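Local coordinates for uncharacterized tRNA/rRNA methyltransferase HI0380 (Haemophilus influenzae, PDB 3ILK), which probably methylates RNA using S-adenosyl-L-methionine as the methyl donor, as a TrmH-family member of the SPOUT class, though its substrate has not been identified, at residues T34-V39 with K60-V65; G19-A24 with E46-L51. One frame throughout, in Å; residues are numbered along the deposited sequence.

Contact 1: T34-V39 with K60-V65; sequences TQLCLV and KNARVV
Cys37, Val39, Arg63 and Val65 line one face of the strand pair 35-39 and 63-65, while Leu38 and Val64 lie on the other. The facing edges are joined by backbone bonds. Arg63 N donates to Leu36 O at 3.0 Å, in the plane of that carbonyl but with a bent N-H...O angle of 134°. Farther on, Leu38 N returns a nearly straight bond to Arg63 O, and Val65 N meets Leu38 O at 2.9 Å, almost along the C=O axis. This parallel pairing closes a beta-alpha-beta crossover in the Rossmann-like SPOUT domain: 63-65 is an outermost strand of the chain's sheet, and strand 8-13 bonds to the far edge of 35-39. On the cysteine face, Cys37 SG stands anti to its backbone N (chi1 180°) and lies 3.8 Å from Arg63 CB. The small, weakly polar sulfur also touches Val65 CG2. Val65 CG2 sits between its own backbone N and carbonyl carbon, 4.1 Å from Val39 CG2; these branched residues suit extended backbone, and Ala71 of helix 68-71 packs over them. Ala62, in the loop before strand 63-65, points its CB at Leu36, whose CD2 lies 3.9 Å from Ala62 CB, the single methyl fitting close to the neighbouring strand. Met28 and Ile21 of helix 18-31 cover Leu36 and Leu38.

Contact 2: G19-A24 with E46-L51; sequences GNIGSA and EQSYAL
Gly22 and Ser48 bring two helix segments together, their CA atoms 4.3 Å apart and the axes of 19-24 and 46-50 inclined by only 22°. In this close, nearly parallel pair, a Gly-x-x-Gly pattern on helix 18-31 turns bare backbone toward a short helix in the link after strand 35-39 of the SPOUT domain. The bare CA of Gly22 lets Ser48 O come to 3.0 Å from Gly22 CA. Glycine suits the place because no side chain stands between the helices, and backbone can lie directly on backbone. Gly19, three residues earlier, likewise has no side chain, and Leu51 CD2 comes to 3.4 Å from Gly19 CA.

Leu51, at the end of the second segment, carries most of the side-chain contact. Its CB and CD2 lie against Gly19 O and against the hydroxyl of Ser23, with Leu51 CD2 3.6 Å from Ser23 OG. Held beside its own backbone N (chi1 -60°), Ser23 OG donates back along its helix to Gly19 O at 3.2 Å. The donor stands above the carbonyl plane, 43° out of it, and the same oxygen accepts the regular helical bond from Ser23 N. A small serine thus spends its polar group on its own helix while presenting little bulk to the leucine.

Across the helix pair, Ile21 turns its CD1 to the hydroxyl of Ser48, and its side chain also packs on Pro41 and Val44. Serine is apt at this buried position since its OG is engaged twice outside the two segments, donating to Ser18 O and accepting from Asp45 N, while Ser48 OG lies 4.2 Å from Ile21 CD1.

Overall arrangement
The centres of contacts 1 and 2 lie about 13 Å apart, both in the SpoU-type methyltransferase domain. Their segments alternate along the chain: 19-24, then 34-39, 46-51 and 60-65. Helix 18-31 leads into strand 35-39, and helices 46-50 and 56-61 lie on the path to strand 63-65. Contact 2 joins helix 18-31 to helix 46-50 next to the outermost strand pair of contact 1. The two meet where Leu38 CD1 packs 3.4 Å from Ile21 CD1, and again where Lys60 CG lies against the Tyr49 ring. Contact 2 is away from the predicted S-adenosyl-L-methionine site, whereas Val39 of contact 1 is about 9 Å from Gly114, side chain to side chain.

Contact 1: T34-V39 with K60-V65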
loop_
_atom_site.group_PDB
_atom_site.type_symbol
_atom_site.label_atom_id
_atom_site.label_comp_id
_atom_site.label_asym_id
_atom_site.label_seq_id
_atom_site.Cartn_x
_atom_site.Cartn_y
_atom_site.Cartn_z
ATOM N N THR A 34 21.975 5.109 1.951
ATOM C CA THR A 34 23.034 6.136 1.973
ATOM C C THR A 34 24.286 5.819 1.154
ATOM O O THR A 34 25.098 6.716 0.953
ATOM C CB THR A 34 23.521 6.369 3.409
ATOM O OG1 THR A 34 23.912 5.101 3.949
ATOM C CG2 THR A 34 22.403 6.949 4.294
ATOM N N GLN A 35 24.507 4.571 0.735
ATOM C CA GLN A 35 25.790 4.233 0.111
ATOM C C GLN A 35 25.675 4.106 -1.369
ATOM O O GLN A 35 25.105 3.137 -1.855
ATOM C CB GLN A 35 26.351 2.921 0.608
ATOM C CG GLN A 35 26.328 2.750 2.111
ATOM C CD GLN A 35 27.645 3.076 2.728
ATOM O OE1 GLN A 35 28.370 2.180 3.168
ATOM N NE2 GLN A 35 27.999 4.362 2.738
ATOM N N LEU A 36 26.270 5.054 -2.064
ATOM C CA LEU A 36 26.200 5.146 -3.491
ATOM C C LEU A 36 27.612 4.960 -4.123
ATOM O O LEU A 36 28.594 5.566 -3.691
ATOM C CB LEU A 36 25.595 6.527 -3.891
ATOM C CG LEU A 36 25.549 6.744 -5.400
ATOM C CD1 LEU A 36 24.543 5.770 -6.049
ATOM C CD2 LEU A 36 25.184 8.232 -5.745
ATOM N N CYS A 37 27.676 4.124 -5.152
ATOM C CA CYS A 37 28.886 3.900 -5.935
ATOM C C CYS A 37 28.585 4.028 -7.436
ATOM O O CYS A 37 27.639 3.387 -7.952
ATOM C CB CYS A 37 29.424 2.522 -5.587
ATOM S SG CYS A 37 30.917 2.012 -6.435
ATOM N N LEU A 38 29.363 4.885 -8.106
ATOM C CA LEU A 38 29.360 5.119 -9.558
ATOM C C LEU A 38 30.530 4.412 -10.285
ATOM O O LEU A 38 31.687 4.512 -9.832
ATOM C CB LEU A 38 29.394 6.629 -9.829
ATOM C CG LEU A 38 28.451 7.527 -8.982
ATOM C CD1 LEU A 38 28.600 9.009 -9.392
ATOM C CD2 LEU A 38 26.965 7.051 -9.120
ATOM N N VAL A 39 30.209 3.653 -11.349
ATOM C CA VAL A 39 31.222 3.079 -12.246
ATOM C C VAL A 39 31.282 3.943 -13.475
ATOM O O VAL A 39 30.277 4.104 -14.194
ATOM C CB VAL A 39 30.949 1.627 -12.594
ATOM C CG1 VAL A 39 32.103 0.971 -13.453
ATOM C CG2 VAL A 39 30.718 0.752 -11.261
ATOM N N LYS A 60 27.935 13.579 -2.610
ATOM C CA LYS A 60 29.301 13.939 -2.131
ATOM C C LYS A 60 30.080 12.716 -1.704
ATOM O O LYS A 60 31.280 12.558 -2.012
ATOM C CB LYS A 60 29.235 14.910 -0.914
ATOM C CG LYS A 60 28.775 16.334 -1.205
ATOM C CD LYS A 60 28.758 17.131 0.130
ATOM C CE LYS A 60 28.216 18.524 -0.066
ATOM N NZ LYS A 60 28.088 19.312 1.208
ATOM N N ASN A 61 29.399 11.836 -0.970
ATOM C CA ASN A 61 30.088 10.694 -0.371
ATOM C C ASN A 61 30.202 9.490 -1.286
ATOM O O ASN A 61 30.789 8.492 -0.925
ATOM C CB ASN A 61 29.449 10.361 0.993
ATOM C CG ASN A 61 29.771 11.435 2.068
ATOM O OD1 ASN A 61 28.885 11.994 2.684
ATOM N ND2 ASN A 61 31.032 11.705 2.277
ATOM N N ALA A 62 29.648 9.571 -2.484
ATOM C CA ALA A 62 29.677 8.440 -3.396
ATOM C C ALA A 62 31.089 8.050 -3.767
ATOM O O ALA A 62 31.956 8.888 -3.939
ATOM C CB ALA A 62 28.854 8.701 -4.660
ATOM N N ARG A 63 31.317 6.734 -3.797
ATOM C CA ARG A 63 32.449 6.159 -4.465
ATOM C C ARG A 63 32.379 6.354 -5.981
ATOM O O ARG A 63 31.307 6.368 -6.574
ATOM C CB ARG A 63 32.494 4.666 -4.215
ATOM C CG ARG A 63 32.871 4.374 -2.891
ATOM C CD ARG A 63 33.076 2.878 -2.725
ATOM N NE ARG A 63 33.243 2.690 -1.294
ATOM C CZ ARG A 63 33.689 1.592 -0.722
ATOM N NH1 ARG A 63 34.019 0.540 -1.470
ATOM N NH2 ARG A 63 33.804 1.584 0.600
ATOM N N VAL A 64 33.558 6.464 -6.579
ATOM C CA VAL A 64 33.672 6.516 -8.017
ATOM C C VAL A 64 34.830 5.666 -8.456
ATOM O O VAL A 64 35.998 5.992 -8.205
ATOM C CB VAL A 64 33.870 7.909 -8.532
ATOM C CG1 VAL A 64 33.734 7.868 -10.047
ATOM C CG2 VAL A 64 32.834 8.817 -7.941
ATOM N N VAL A 65 34.487 4.583 -9.150
ATOM C CA VAL A 65 35.484 3.612 -9.591
ATOM C C VAL A 65 35.326 3.349 -11.096
ATOM O O VAL A 65 34.314 3.741 -11.726
ATOM C CB VAL A 65 35.426 2.260 -8.767
ATOM C CG1 VAL A 65 35.658 2.527 -7.242
ATOM C CG2 VAL A 65 34.083 1.468 -8.996
#

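Contact 2: G19-A24 with E46-L51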
loop_
_atom_site.group_PDB
_atom_site.type_symbol
_atom_site.label_atom_id
_atom_site.label_comp_id
_atom_site.label_asym_id
_atom_site.label_seq_id
_atom_site.Cartn_x
_atom_site.Cartn_y
_atom_site.Cartn_z
ATOM N N GLY A 19 22.395 14.531 -14.176
ATOM C CA GLY A 19 21.167 14.602 -13.393
ATOM C C GLY A 19 20.658 13.270 -12.881
ATOM O O GLY A 19 20.022 13.231 -11.846
ATOM N N ASN A 20 20.924 12.179 -13.600
ATOM C CA ASN A 20 20.457 10.858 -13.197
ATOM C C ASN A 20 21.057 10.375 -11.884
ATOM O O ASN A 20 20.407 9.662 -11.116
ATOM C CB ASN A 20 20.762 9.838 -14.290
ATOM C CG ASN A 20 20.023 10.140 -15.576
ATOM O OD1 ASN A 20 19.141 10.997 -15.599
ATOM N ND2 ASN A 20 20.377 9.445 -16.654
ATOM N N ILE A 21 22.325 10.707 -11.659
ATOM C CA ILE A 21 22.970 10.476 -10.347
ATOM C C ILE A 21 22.211 11.246 -9.250
ATOM O O ILE A 21 21.954 10.724 -8.193
ATOM C CB ILE A 21 24.441 10.996 -10.377
ATOM C CG1 ILE A 21 25.257 10.208 -11.390
ATOM C CG2 ILE A 21 25.023 11.063 -8.978
ATOM C CD1 ILE A 21 26.654 10.757 -11.587
ATOM N N GLY A 22 21.903 12.524 -9.499
ATOM C CA GLY A 22 21.090 13.240 -8.530
ATOM C C GLY A 22 19.722 12.597 -8.205
ATOM O O GLY A 22 19.331 12.546 -7.041
ATOM N N SER A 23 18.995 12.178 -9.248
ATOM C CA SER A 23 17.611 11.712 -9.119
ATOM C C SER A 23 17.681 10.363 -8.364
ATOM O O SER A 23 16.819 10.106 -7.515
ATOM C CB SER A 23 16.941 11.557 -10.479
ATOM O OG SER A 23 16.926 12.812 -11.136
ATOM N N ALA A 24 18.701 9.557 -8.640
ATOM C CA ALA A 24 18.886 8.265 -7.871
ATOM C C ALA A 24 19.238 8.434 -6.369
ATOM O O ALA A 24 18.798 7.618 -5.509
ATOM C CB ALA A 24 19.940 7.385 -8.542
ATOM N N GLU A 46 27.171 20.138 -11.541
ATOM C CA GLU A 46 26.142 20.810 -10.757
ATOM C C GLU A 46 24.772 20.107 -10.832
ATOM O O GLU A 46 24.089 19.977 -9.818
ATOM C CB GLU A 46 26.043 22.289 -11.121
ATOM C CG GLU A 46 25.125 23.107 -10.208
ATOM C CD GLU A 46 25.778 23.542 -8.884
ATOM O OE1 GLU A 46 26.075 24.760 -8.724
ATOM O OE2 GLU A 46 25.972 22.671 -7.995
ATOM N N GLN A 47 24.405 19.619 -12.015
ATOM C CA GLN A 47 23.161 18.873 -12.202
ATOM C C GLN A 47 23.032 17.617 -11.327
ATOM O O GLN A 47 21.917 17.279 -10.929
ATOM C CB GLN A 47 22.943 18.502 -13.680
ATOM C CG GLN A 47 22.731 19.689 -14.606
ATOM C CD GLN A 47 21.758 20.681 -14.014
ATOM O OE1 GLN A 47 20.592 20.348 -13.742
ATOM N NE2 GLN A 47 22.236 21.905 -13.780
ATOM N N SER A 48 24.152 16.935 -11.039
ATOM C CA SER A 48 24.151 15.790 -10.132
ATOM C C SER A 48 23.701 16.225 -8.738
ATOM O O SER A 48 23.028 15.465 -8.011
ATOM C CB SER A 48 25.546 15.145 -10.062
ATOM O OG SER A 48 26.033 14.857 -11.367
ATOM N N TYR A 49 24.085 17.447 -8.383
ATOM C CA TYR A 49 23.731 18.036 -7.104
ATOM C C TYR A 49 22.340 18.654 -7.105
ATOM O O TYR A 49 21.544 18.374 -6.211
ATOM C CB TYR A 49 24.783 19.065 -6.687
ATOM C CG TYR A 49 26.090 18.390 -6.372
ATOM C CD1 TYR A 49 26.308 17.849 -5.113
ATOM C CD2 TYR A 49 27.091 18.245 -7.351
ATOM C CE1 TYR A 49 27.505 17.218 -4.799
ATOM C CE2 TYR A 49 28.296 17.613 -7.056
ATOM C CZ TYR A 49 28.484 17.098 -5.767
ATOM O OH TYR A 49 29.654 16.470 -5.421
ATOM N N ALA A 50 22.049 19.448 -8.129
ATOM C CA ALA A 50 20.730 20.053 -8.298
ATOM C C ALA A 50 19.580 19.044 -8.204
ATOM O O ALA A 50 18.643 19.263 -7.459
ATOM C CB ALA A 50 20.641 20.821 -9.614
ATOM N N LEU A 51 19.649 17.969 -8.976
ATOM C CA LEU A 51 18.573 16.976 -8.996
ATOM C C LEU A 51 18.492 16.096 -7.721
ATOM O O LEU A 51 17.538 15.289 -7.547
ATOM C CB LEU A 51 18.665 16.136 -10.293
ATOM C CG LEU A 51 17.925 16.709 -11.510
ATOM C CD1 LEU A 51 18.361 18.153 -11.802
ATOM C CD2 LEU A 51 18.110 15.847 -12.743
#